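Local coordinates for putative flagellar protein FliS (Parabacteroides merdae ATCC 43184, PDB 4YOK) that is of unknown function, its two linked beta-sandwich-like domains belonging to the DUF3823 family and the first having a prealbumin-like fold, at residues Leu12-Tyr18 against Thr92-Val98; Ser114-Phe120 against Val163-Ile169. One frame throughout, in Å; residues are numbered along the deposited sequence.

Overall arrangement
The two contacts come in series along the chain, one in each half. Contact 1 joins the first and last strands of the transthyretin-related N-terminal domain, 9-18 and 92-97, in parallel within a mixed sheet. Contact 2 follows in the C-terminal domain related to the E-set clan, where strands 115-124 and 161-168 run antiparallel in a three-stranded sheet. Their centres lie 33 Å apart on opposite sides of the chain's centre, with about 15 Å between nearest atoms; they lie in different sheets and do not touch. Each lies within its own domain: residues 12-18 and 92-98 bring the ends of the first together, and residues 114-120 and 163-169 form part of one layer of the second.

Contact 1: residues Leu12-Tyr18 against Thr92-Val98; sequences LVGRVTY and TEVNLEV
T17, with 73 Å² covered, is the focus of a parallel pair of extended strands, 12-18 beside 92-97, the axes 4.6 Å apart at closest and 29° from parallel. The register is L12 with T92 through to T17 with E97. Backbone hydrogen bonds run from V13 N to T92 O (2.9 Å), V94 N to V13 O (3.0 Å), L96 N to R15 O (2.9 Å), T17 N to L96 O (2.9 Å) and V98 N to T17 O (3.1 Å); R15 N to V94 O is the longest, 3.3 Å. A water accepts from R15 NE and donates to V94 O, both at 2.8 Å. G14 CA lies 3.1 Å from V94 O, where a side chain would crowd that carbonyl.

L12, V16, V94 and L96 project from one face toward strands 33-37 and 83-88, V94 at the margin and the others buried. V94 (chi1 p, 59 Å²) sets CG1 3.9 Å from L12 CD1, and V98 (58 Å²) places CG2 3.7 Å from V16 CG1; branched aliphatic residues suit this layer. On the other face T17 OG1 (chi1 p) accepts from N95 ND2 (2.9 Å) and donates to E97 OE2 (2.7 Å). E97 (chi1 and chi2 m) also accepts hydrogen bonds from Q19 N (OE1) and G20 N (OE2). This pairing closes the prealbumin-like domain; a small hydroxyl, both accepting and donating, links amide to carboxylate across the sheet from the mainly aliphatic face.

Contact 2: residues Ser114-Phe120 against Val163-Ile169; sequences SAMNASF and VNLSADI
Strands 115-120 and 163-168 are extended and antiparallel, their axes 4.5 Å apart at closest and 164° between directions. M116-A167, A118-L165 and F120-V163 are hydrogen-bonded pairs, each with two N-H...O hydrogen bonds of 2.8 to 3.1 Å: M116 N to A167 O is 2.9 Å and V163 N to F120 O 2.8 Å. I169 N to S114 O (3.0 Å) extends the pairing past A115-D168.

F120 (chi1 p, chi2 -84°) lays its ring over V163 (chi1 t): V163 CG1 sits 4.3 Å from the ring centroid in a CH-pi contact. F120 CZ meets L165 CD1 at 4.1 Å; L165 (chi1 m, chi2 t) also packs on V134, L136 and F155. Selenomethionine M116, t throughout, stretches away from the partner strand, leaving CB 4.1 Å from CG2 of I169 (chi1 p). The small methyls of A118 and A167 let facing strands come close, touching V185 and Y151 respectively. On the polar face N117, chi1 m, brings OD1 to accept from S166 OG (chi1 m) at 2.7 Å, short polar groups suiting an exposed side.

The result is one layer of a beta sandwich: strand 102-111 flanks 115-124 in the sheet, while the apolar face packs on strands 131-139, 151-155 and 182-189.

Contact 1: residues Leu12-Tyr18 against Thr92-Val98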
ATOM      1  N   LEU A  12      16.939 -10.260  -3.999  1.00 21.28           N
ATOM      2  CA  LEU A  12      16.119 -10.326  -2.788  1.00 20.93           C
ATOM      3  C   LEU A  12      14.702  -9.870  -3.152  1.00 22.78           C
ATOM      4  O   LEU A  12      14.522  -8.766  -3.689  1.00 21.68           O
ATOM      5  CB  LEU A  12      16.690  -9.489  -1.634  1.00 20.84           C
ATOM      6  CG  LEU A  12      15.789  -9.382  -0.369  1.00 25.11           C
ATOM      7  CD1 LEU A  12      15.613 -10.752   0.362  1.00 26.41           C
ATOM      8  CD2 LEU A  12      16.305  -8.329   0.568  1.00 26.24           C
ATOM      9  N   VAL A  13      13.705 -10.725  -2.876  1.00 19.71           N
ATOM     10  CA  VAL A  13      12.301 -10.421  -3.158  1.00 20.63           C
ATOM     11  C   VAL A  13      11.574 -10.454  -1.836  1.00 25.09           C
ATOM     12  O   VAL A  13      11.844 -11.309  -1.007  1.00 22.26           O
ATOM     13  CB  VAL A  13      11.677 -11.401  -4.205  1.00 26.88           C
ATOM     14  CG1 VAL A  13      10.175 -11.164  -4.366  1.00 27.78           C
ATOM     15  CG2 VAL A  13      12.364 -11.269  -5.560  1.00 27.76           C
ATOM     16  N   GLY A  14      10.643  -9.548  -1.647  1.00 22.98           N
ATOM     17  CA  GLY A  14       9.909  -9.539  -0.403  1.00 23.73           C
ATOM     18  C   GLY A  14       8.533  -8.932  -0.483  1.00 25.18           C
ATOM     19  O   GLY A  14       8.122  -8.420  -1.531  1.00 21.41           O
ATOM     20  N   ARG A  15       7.819  -9.021   0.637  1.00 20.41           N
ATOM     21  CA  ARG A  15       6.474  -8.471   0.808  1.00 19.50           C
ATOM     22  C   ARG A  15       6.318  -7.945   2.210  1.00 21.25           C
ATOM     23  O   ARG A  15       6.791  -8.579   3.160  1.00 20.78           O
ATOM     24  CB  ARG A  15       5.396  -9.573   0.604  1.00 22.89           C
ATOM     25  CG  ARG A  15       5.043  -9.960  -0.815  1.00 37.30           C
ATOM     26  CD  ARG A  15       4.243 -11.252  -0.817  1.00 42.88           C
ATOM     27  NE  ARG A  15       5.034 -12.315  -0.193  1.00 44.62           N
ATOM     28  CZ  ARG A  15       4.549 -13.436   0.325  1.00 51.52           C
ATOM     29  NH1 ARG A  15       3.247 -13.700   0.265  1.00 45.17           N
ATOM     30  NH2 ARG A  15       5.361 -14.309   0.896  1.00 28.22           N
ATOM     31  N   VAL A  16       5.589  -6.847   2.354  1.00 17.30           N
ATOM     32  CA  VAL A  16       5.139  -6.342   3.651  1.00 18.26           C
ATOM     33  C   VAL A  16       3.790  -7.031   3.889  1.00 20.24           C
ATOM     34  O   VAL A  16       2.925  -6.993   3.008  1.00 18.85           O
ATOM     35  CB  VAL A  16       5.037  -4.802   3.672  1.00 23.72           C
ATOM     36  CG1 VAL A  16       4.466  -4.319   5.000  1.00 24.57           C
ATOM     37  CG2 VAL A  16       6.404  -4.177   3.421  1.00 23.36           C
ATOM     38  N   THR A  17       3.601  -7.652   5.053  1.00 16.33           N
ATOM     39  CA  THR A  17       2.377  -8.413   5.308  1.00 16.24           C
ATOM     40  C   THR A  17       1.743  -8.133   6.674  1.00 19.60           C
ATOM     41  O   THR A  17       2.368  -7.581   7.569  1.00 18.32           O
ATOM     42  CB  THR A  17       2.693  -9.939   5.263  1.00 21.44           C
ATOM     43  OG1 THR A  17       3.682 -10.239   6.261  1.00 20.37           O
ATOM     44  CG2 THR A  17       3.141 -10.440   3.860  1.00 20.74           C
ATOM     45  N   TYR A  18       0.496  -8.563   6.822  1.00 17.55           N
ATOM     46  CA  TYR A  18      -0.195  -8.595   8.097  1.00 17.75           C
ATOM     47  C   TYR A  18      -0.864  -9.963   8.203  1.00 23.46           C
ATOM     48  O   TYR A  18      -1.698 -10.267   7.368  1.00 23.33           O
ATOM     49  CB  TYR A  18      -1.216  -7.459   8.275  1.00 17.02           C
ATOM     50  CG  TYR A  18      -2.012  -7.590   9.562  1.00 20.27           C
ATOM     51  CD1 TYR A  18      -1.376  -7.614  10.802  1.00 23.24           C
ATOM     52  CD2 TYR A  18      -3.390  -7.775   9.536  1.00 21.25           C
ATOM     53  CE1 TYR A  18      -2.104  -7.729  11.987  1.00 23.28           C
ATOM     54  CE2 TYR A  18      -4.126  -7.925  10.714  1.00 22.40           C
ATOM     55  CZ  TYR A  18      -3.478  -7.911  11.933  1.00 28.30           C
ATOM     56  OH  TYR A  18      -4.200  -8.091  13.089  1.00 24.38           O
ATOM     57  N   THR A  92      16.629 -15.127  -2.832  1.00 24.55           N
ATOM     58  CA  THR A  92      16.052 -15.231  -1.486  1.00 22.45           C
ATOM     59  C   THR A  92      14.745 -14.453  -1.385  1.00 24.67           C
ATOM     60  O   THR A  92      14.600 -13.374  -1.976  1.00 23.25           O
ATOM     61  CB  THR A  92      17.086 -14.724  -0.450  1.00 27.88           C
ATOM     62  OG1 THR A  92      18.291 -15.482  -0.587  1.00 29.02           O
ATOM     63  CG2 THR A  92      16.621 -14.831   1.000  1.00 27.41           C
ATOM     64  N   GLU A  93      13.783 -15.001  -0.629  0.50 20.95           N
ATOM     65  CA  GLU A  93      12.488 -14.345  -0.427  0.50 19.50           C
ATOM     66  C   GLU A  93      12.193 -14.220   1.059  0.50 21.64           C
ATOM     67  O   GLU A  93      12.437 -15.156   1.821  0.50 20.81           O
ATOM     68  CB  GLU A  93      11.351 -15.102  -1.138  0.50 20.81           C
ATOM     69  CG  GLU A  93      11.502 -15.188  -2.648  0.50 26.38           C
ATOM     70  CD  GLU A  93      10.572 -16.139  -3.372  0.50 36.41           C
ATOM     71  OE1 GLU A  93       9.638 -16.678  -2.735  0.50 37.87           O
ATOM     72  OE2 GLU A  93      10.782 -16.353  -4.589  0.50 23.56           O
ATOM     73  N   VAL A  94      11.659 -13.069   1.467  1.00 18.18           N
ATOM     74  CA  VAL A  94      11.345 -12.793   2.859  1.00 18.79           C
ATOM     75  C   VAL A  94      10.007 -12.025   2.960  1.00 22.12           C
ATOM     76  O   VAL A  94       9.507 -11.503   1.963  1.00 21.32           O
ATOM     77  CB  VAL A  94      12.538 -11.986   3.480  1.00 23.62           C
ATOM     78  CG1 VAL A  94      12.659 -10.567   2.886  1.00 22.51           C
ATOM     79  CG2 VAL A  94      12.449 -11.933   4.996  1.00 24.76           C
ATOM     80  N   ASN A  95       9.414 -12.014   4.153  1.00 18.05           N
ATOM     81  CA  ASN A  95       8.271 -11.157   4.399  1.00 17.59           C
ATOM     82  C   ASN A  95       8.581 -10.304   5.630  1.00 19.49           C
ATOM     83  O   ASN A  95       9.421 -10.677   6.452  1.00 18.83           O
ATOM     84  CB  ASN A  95       6.937 -11.903   4.521  1.00 18.98           C
ATOM     85  CG  ASN A  95       6.774 -12.648   5.821  1.00 22.42           C
ATOM     86  OD1 ASN A  95       7.577 -13.506   6.152  1.00 19.85           O
ATOM     87  ND2 ASN A  95       5.736 -12.328   6.576  1.00 18.17           N
ATOM     88  N   LEU A  96       7.912  -9.169   5.744  1.00 17.24           N
ATOM     89  CA  LEU A  96       8.076  -8.313   6.910  1.00 17.18           C
ATOM     90  C   LEU A  96       6.703  -8.033   7.496  1.00 19.89           C
ATOM     91  O   LEU A  96       5.869  -7.467   6.809  1.00 18.00           O
ATOM     92  CB  LEU A  96       8.823  -7.009   6.538  1.00 17.46           C
ATOM     93  CG  LEU A  96       8.939  -5.960   7.653  1.00 21.33           C
ATOM     94  CD1 LEU A  96       9.863  -6.450   8.781  1.00 21.52           C
ATOM     95  CD2 LEU A  96       9.382  -4.603   7.087  1.00 20.22           C
ATOM     96  N   GLU A  97       6.462  -8.491   8.744  1.00 19.03           N
ATOM     97  CA  GLU A  97       5.186  -8.316   9.462  1.00 19.07           C
ATOM     98  C   GLU A  97       5.114  -6.953  10.111  1.00 20.44           C
ATOM     99  O   GLU A  97       6.048  -6.526  10.807  1.00 20.81           O
ATOM    100  CB  GLU A  97       4.997  -9.389  10.564  1.00 21.81           C
ATOM    101  CG  GLU A  97       4.411 -10.698  10.084  1.00 32.89           C
ATOM    102  CD  GLU A  97       2.934 -10.676   9.722  1.00 37.48           C
ATOM    103  OE1 GLU A  97       2.088 -10.299  10.567  1.00 26.08           O
ATOM    104  OE2 GLU A  97       2.623 -11.101   8.590  1.00 27.47           O
ATOM    105  N   VAL A  98       4.006  -6.249   9.858  1.00 16.07           N
ATOM    106  CA  VAL A  98       3.735  -4.931  10.449  1.00 14.62           C
ATOM    107  C   VAL A  98       2.342  -4.946  11.107  1.00 20.67           C
ATOM    108  O   VAL A  98       1.606  -5.936  10.970  1.00 19.41           O
ATOM    109  CB  VAL A  98       3.864  -3.805   9.398  1.00 18.35           C
ATOM    110  CG1 VAL A  98       5.287  -3.763   8.809  1.00 18.14           C
ATOM    111  CG2 VAL A  98       2.783  -3.934   8.296  1.00 16.73           C
TER
HETATM  112  O   HOH W   1       7.721 -12.869   0.353  1.00 27.26           O

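Contact 2: residues Ser114-Phe120 against Val163-Ile169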
ATOM      1  N   SER A 114     -23.644   7.178 -13.811  1.00 28.82           N
ATOM      2  CA  SER A 114     -23.843   8.258 -12.851  1.00 26.81           C
ATOM      3  C   SER A 114     -22.930   8.166 -11.604  1.00 26.00           C
ATOM      4  O   SER A 114     -22.552   9.208 -11.059  1.00 24.66           O
ATOM      5  CB  SER A 114     -25.321   8.292 -12.443  1.00 31.77           C
ATOM      6  OG  SER A 114     -25.641   8.251 -11.056  1.00 36.70           O
ATOM      7  N   ALA A 115     -22.574   6.953 -11.149  1.00 20.58           N
ATOM      8  CA  ALA A 115     -21.830   6.874  -9.890  1.00 20.32           C
ATOM      9  C   ALA A 115     -20.829   5.734  -9.791  1.00 23.25           C
ATOM     10  O   ALA A 115     -20.947   4.724 -10.477  1.00 24.71           O
ATOM     11  CB  ALA A 115     -22.828   6.711  -8.752  1.00 20.91           C
HETATM   12  N   MSE A 116     -19.853   5.915  -8.899  1.00 18.78           N
HETATM   13  CA  MSE A 116     -18.963   4.866  -8.456  1.00 17.01           C
HETATM   14  C   MSE A 116     -19.546   4.393  -7.140  1.00 22.40           C
HETATM   15  O   MSE A 116     -19.713   5.209  -6.215  1.00 20.16           O
HETATM   16  CB  MSE A 116     -17.522   5.333  -8.301  1.00 17.50           C
HETATM   17  CG  MSE A 116     -16.687   4.272  -7.612  1.00 21.81           C
HETATM   18 SE   MSE A 116     -14.840   4.798  -7.483  0.75 25.15          SE
HETATM   19  CE  MSE A 116     -14.216   3.208  -6.646  1.00 21.67           C
ATOM     20  N   ASN A 117     -19.914   3.114  -7.084  1.00 18.43           N
ATOM     21  CA  ASN A 117     -20.483   2.457  -5.904  1.00 19.74           C
ATOM     22  C   ASN A 117     -19.411   1.591  -5.259  1.00 23.97           C
ATOM     23  O   ASN A 117     -18.708   0.849  -5.955  1.00 24.63           O
ATOM     24  CB  ASN A 117     -21.718   1.635  -6.306  1.00 19.74           C
ATOM     25  CG  ASN A 117     -22.795   2.503  -6.924  1.00 38.24           C
ATOM     26  OD1 ASN A 117     -23.198   3.516  -6.357  1.00 30.37           O
ATOM     27  ND2 ASN A 117     -23.266   2.155  -8.105  1.00 32.67           N
ATOM     28  N   ALA A 118     -19.243   1.732  -3.943  1.00 18.66           N
ATOM     29  CA  ALA A 118     -18.233   0.990  -3.191  1.00 17.58           C
ATOM     30  C   ALA A 118     -18.816   0.527  -1.860  1.00 22.87           C
ATOM     31  O   ALA A 118     -19.281   1.345  -1.057  1.00 21.52           O
ATOM     32  CB  ALA A 118     -16.985   1.853  -2.966  1.00 16.94           C
ATOM     33  N   SER A 119     -18.889  -0.794  -1.682  1.00 19.51           N
ATOM     34  CA  SER A 119     -19.318  -1.397  -0.428  1.00 19.85           C
ATOM     35  C   SER A 119     -18.144  -2.205   0.076  1.00 22.45           C
ATOM     36  O   SER A 119     -17.537  -2.924  -0.715  1.00 21.21           O
ATOM     37  CB  SER A 119     -20.549  -2.281  -0.641  1.00 23.20           C
ATOM     38  OG  SER A 119     -21.666  -1.440  -0.868  1.00 39.90           O
ATOM     39  N   PHE A 120     -17.776  -2.054   1.355  1.00 18.92           N
ATOM     40  CA  PHE A 120     -16.631  -2.771   1.928  1.00 18.62           C
ATOM     41  C   PHE A 120     -16.656  -2.662   3.432  1.00 23.90           C
ATOM     42  O   PHE A 120     -17.505  -1.955   3.995  1.00 24.36           O
ATOM     43  CB  PHE A 120     -15.271  -2.262   1.361  1.00 19.88           C
ATOM     44  CG  PHE A 120     -15.052  -0.769   1.471  1.00 20.50           C
ATOM     45  CD1 PHE A 120     -15.572   0.098   0.514  1.00 22.07           C
ATOM     46  CD2 PHE A 120     -14.248  -0.240   2.471  1.00 22.08           C
ATOM     47  CE1 PHE A 120     -15.362   1.473   0.606  1.00 22.72           C
ATOM     48  CE2 PHE A 120     -14.014   1.140   2.547  1.00 24.59           C
ATOM     49  CZ  PHE A 120     -14.612   1.989   1.642  1.00 22.10           C
ATOM     50  N   VAL A 163     -19.264  -0.230   5.270  1.00 21.25           N
ATOM     51  CA  VAL A 163     -19.278   1.064   4.596  1.00 20.87           C
ATOM     52  C   VAL A 163     -20.003   0.914   3.243  1.00 23.03           C
ATOM     53  O   VAL A 163     -19.831  -0.105   2.560  1.00 20.68           O
ATOM     54  CB  VAL A 163     -17.818   1.574   4.447  1.00 25.66           C
ATOM     55  CG1 VAL A 163     -17.754   2.846   3.655  1.00 26.06           C
ATOM     56  CG2 VAL A 163     -17.176   1.779   5.814  1.00 25.98           C
ATOM     57  N   ASN A 164     -20.861   1.896   2.907  1.00 18.15           N
ATOM     58  CA  ASN A 164     -21.642   1.934   1.661  1.00 18.12           C
ATOM     59  C   ASN A 164     -21.579   3.349   1.077  1.00 21.44           C
ATOM     60  O   ASN A 164     -22.215   4.257   1.600  1.00 20.85           O
ATOM     61  CB  ASN A 164     -23.097   1.481   1.924  1.00 20.21           C
ATOM     62  CG  ASN A 164     -23.897   1.223   0.676  1.00 43.13           C
ATOM     63  OD1 ASN A 164     -23.374   0.735  -0.330  1.00 42.29           O
ATOM     64  ND2 ASN A 164     -25.204   1.469   0.735  1.00 33.14           N
ATOM     65  N   LEU A 165     -20.748   3.549   0.052  1.00 19.41           N
ATOM     66  CA  LEU A 165     -20.498   4.873  -0.532  1.00 19.81           C
ATOM     67  C   LEU A 165     -20.843   4.939  -2.010  1.00 26.95           C
ATOM     68  O   LEU A 165     -20.721   3.948  -2.743  1.00 25.14           O
ATOM     69  CB  LEU A 165     -19.016   5.271  -0.342  1.00 18.73           C
ATOM     70  CG  LEU A 165     -18.442   5.124   1.077  1.00 23.21           C
ATOM     71  CD1 LEU A 165     -16.946   5.365   1.109  1.00 23.96           C
ATOM     72  CD2 LEU A 165     -19.116   6.071   2.070  1.00 25.75           C
ATOM     73  N   SER A 166     -21.286   6.126  -2.441  1.00 24.24           N
ATOM     74  CA  SER A 166     -21.592   6.419  -3.847  1.00 23.69           C
ATOM     75  C   SER A 166     -21.014   7.768  -4.176  1.00 24.09           C
ATOM     76  O   SER A 166     -21.315   8.746  -3.492  1.00 23.28           O
ATOM     77  CB  SER A 166     -23.090   6.379  -4.125  1.00 27.41           C
ATOM     78  OG  SER A 166     -23.544   5.039  -4.161  1.00 37.15           O
ATOM     79  N   ALA A 167     -20.126   7.806  -5.153  1.00 17.84           N
ATOM     80  CA  ALA A 167     -19.460   9.040  -5.588  1.00 17.38           C
ATOM     81  C   ALA A 167     -20.017   9.433  -6.940  1.00 21.50           C
ATOM     82  O   ALA A 167     -20.132   8.577  -7.830  1.00 20.81           O
ATOM     83  CB  ALA A 167     -17.947   8.837  -5.655  1.00 16.98           C
ATOM     84  N   ASP A 168     -20.401  10.704  -7.090  1.00 17.67           N
ATOM     85  CA  ASP A 168     -21.004  11.185  -8.334  1.00 17.68           C
ATOM     86  C   ASP A 168     -19.931  11.377  -9.408  1.00 21.11           C
ATOM     87  O   ASP A 168     -19.122  12.296  -9.314  1.00 20.64           O
ATOM     88  CB  ASP A 168     -21.753  12.500  -8.073  1.00 18.67           C
ATOM     89  CG  ASP A 168     -22.567  13.013  -9.239  1.00 22.23           C
ATOM     90  OD1 ASP A 168     -22.528  12.379 -10.317  1.00 23.78           O
ATOM     91  OD2 ASP A 168     -23.323  13.964  -9.043  1.00 22.51           O
ATOM     92  N   ILE A 169     -19.936  10.511 -10.434  1.00 18.71           N
ATOM     93  CA  ILE A 169     -18.969  10.599 -11.531  1.00 18.31           C
ATOM     94  C   ILE A 169     -19.638  11.173 -12.800  1.00 24.11           C
ATOM     95  O   ILE A 169     -19.012  11.193 -13.859  1.00 23.83           O
ATOM     96  CB  ILE A 169     -18.325   9.209 -11.810  1.00 21.12           C
ATOM     97  CG1 ILE A 169     -19.416   8.181 -12.229  1.00 20.13           C
ATOM     98  CG2 ILE A 169     -17.464   8.722 -10.607  1.00 19.05           C
ATOM     99  CD1 ILE A 169     -18.843   6.787 -12.847  1.00 24.24           C
TER